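ATP phosphoribosyltransferase regulatory subunit (Bacillus halodurans, PDB 3OD1) serves as the regulatory partner of the HisG subunit in the first step of histidine biosynthesis and is built on a histidyl-tRNA synthetase-like fold. Local coordinates at the interface of chains A and B. Coordinates in Å, arbitrary orientation; residue numbers count along the deposited sequence, not the author numbering. Chains: chain A/B, ATP phosphoribosyltransferase regulatory subunit.

The interface of chains A and B. Residues chain A 44-46, 100, 106; chain B 19-21.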
loop_
_atom_site.group_PDB
_atom_site.type_symbol
_atom_site.label_atom_id
_atom_site.label_comp_id
_atom_site.label_asym_id
_atom_site.label_seq_id
_atom_site.Cartn_x
_atom_site.Cartn_y
_atom_site.Cartn_z
ATOM N N ASP A 44 -5.137 -8.050 -13.567
ATOM C CA ASP A 44 -3.904 -8.242 -12.805
ATOM C C ASP A 44 -3.528 -6.950 -12.081
ATOM O O ASP A 44 -3.389 -5.895 -12.705
ATOM C CB ASP A 44 -2.751 -8.574 -13.746
ATOM C CG ASP A 44 -2.874 -9.938 -14.375
ATOM O OD1 ASP A 44 -3.401 -10.864 -13.721
ATOM O OD2 ASP A 44 -2.409 -10.072 -15.524
HETATM N N MSE A 45 -3.309 -7.044 -10.779
HETATM C CA MSE A 45 -2.866 -5.905 -9.987
HETATM C C MSE A 45 -1.438 -5.499 -10.350
HETATM O O MSE A 45 -0.584 -6.362 -10.572
HETATM C CB MSE A 45 -2.897 -6.310 -8.518
HETATM C CG MSE A 45 -4.284 -6.710 -8.062
HETATM SE SE MSE A 45 -5.197 -5.113 -7.413
HETATM C CE MSE A 45 -3.907 -4.701 -6.028
ATOM N N ILE A 46 -1.178 -4.194 -10.392
ATOM C CA ILE A 46 0.186 -3.668 -10.481
ATOM C C ILE A 46 0.414 -2.609 -9.411
ATOM O O ILE A 46 -0.500 -2.292 -8.638
ATOM C CB ILE A 46 0.528 -3.091 -11.890
ATOM C CG1 ILE A 46 -0.587 -2.159 -12.384
ATOM C CG2 ILE A 46 0.735 -4.216 -12.899
ATOM C CD1 ILE A 46 -0.720 -0.872 -11.573
ATOM N N ARG A 100 3.483 -6.854 -24.430
ATOM C CA ARG A 100 2.204 -7.473 -24.102
ATOM C C ARG A 100 1.109 -6.863 -24.970
ATOM O O ARG A 100 0.808 -5.673 -24.856
ATOM C CB ARG A 100 1.865 -7.275 -22.621
ATOM C CG ARG A 100 3.071 -7.286 -21.713
ATOM C CD ARG A 100 2.790 -8.035 -20.427
ATOM N NE ARG A 100 3.950 -8.031 -19.539
ATOM C CZ ARG A 100 4.003 -8.672 -18.377
ATOM N NH1 ARG A 100 2.958 -9.375 -17.965
ATOM N NH2 ARG A 100 5.098 -8.610 -17.632
ATOM N N LEU A 106 -5.742 -4.250 -16.165
ATOM C CA LEU A 106 -4.878 -3.957 -15.024
ATOM C C LEU A 106 -5.695 -3.377 -13.872
ATOM O O LEU A 106 -6.716 -2.721 -14.096
ATOM C CB LEU A 106 -3.763 -2.998 -15.445
ATOM C CG LEU A 106 -2.816 -3.605 -16.500
ATOM C CD1 LEU A 106 -1.944 -2.521 -17.098
ATOM C CD2 LEU A 106 -1.931 -4.749 -15.902
ATOM N N THR B 19 5.985 -1.823 -10.523
ATOM C CA THR B 19 5.846 -3.231 -10.137
ATOM C C THR B 19 4.942 -3.943 -11.136
ATOM O O THR B 19 3.723 -3.759 -11.131
ATOM C CB THR B 19 5.258 -3.400 -8.712
ATOM O OG1 THR B 19 6.013 -2.626 -7.772
ATOM C CG2 THR B 19 5.267 -4.869 -8.277
ATOM N N LEU B 20 5.543 -4.750 -12.002
ATOM C CA LEU B 20 4.803 -5.484 -13.012
ATOM C C LEU B 20 3.964 -6.619 -12.409
ATOM O O LEU B 20 4.215 -7.045 -11.272
ATOM C CB LEU B 20 5.767 -5.995 -14.084
ATOM C CG LEU B 20 6.617 -4.875 -14.696
ATOM C CD1 LEU B 20 7.604 -5.432 -15.716
ATOM C CD2 LEU B 20 5.733 -3.804 -15.327
ATOM N N PRO B 21 2.989 -7.132 -13.177
ATOM C CA PRO B 21 1.971 -8.071 -12.686
ATOM C C PRO B 21 2.527 -9.333 -12.032
ATOM O O PRO B 21 2.032 -9.715 -10.980
ATOM C CB PRO B 21 1.213 -8.446 -13.950
ATOM C CG PRO B 21 1.464 -7.317 -14.891
ATOM C CD PRO B 21 2.848 -6.893 -14.624
HETATM O O HOH W 1 -0.557 -9.046 -10.661
#
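B:Pro21, the first residue of helix 21-40, sets its ring against A:Ile46, A:Asp44 and A:Arg100 at the two-fold interface of two copies, probably the dimer usual for class-II synthetase folds, so the same contact recurs with the chains exchanged. The close-packed part is the side of the proline that meets A:Ile46. There the CG2 methyl of A:Ile46 lies 3.8 Å from CG of B:Pro21 and about as far from its CD, touching two ring carbons at once. The same methyl comes within 3.7 Å of the ring nitrogen N of B:Pro21. On A:Ile46, CG2 is anti to the carbonyl carbon, while CG1 sits between the backbone N and that carbon (chi1 48°), and it is the CG2 branch that faces the partner. CB of A:Ile46 also packs against the backbone carbonyl O of B:Thr19, at 3.4 Å, so the loop leading into the helix shares the contact. Next to this, CB of A:Asp44 reaches CB of B:Pro21 at 4.0 Å; its methylene makes the nearest approach, and the carboxylate lies a little farther out. CD2 of A:Leu106 stands farther back, 4.4 Å from CG of the proline. The A:Arg100 side is looser: the chain bends at chi2 (-140°) and brings the guanidinium to the CG and CD end of the ring, the two side chains approaching from opposite directions, but the residue is poorly ordered and its approach, NH1 to CG of B:Pro21, is a van der Waals one. With an alanine in place of B:Pro21, CG and CD would be gone, which is likely to open a gap beside the CG2 methyl of A:Ile46 and leave the start of the helix freer to move. A water also bridges the chains: it lies 2.7 Å from the backbone O of A:Met45, a selenomethionine, and 2.7 Å from the backbone O of B:Pro21.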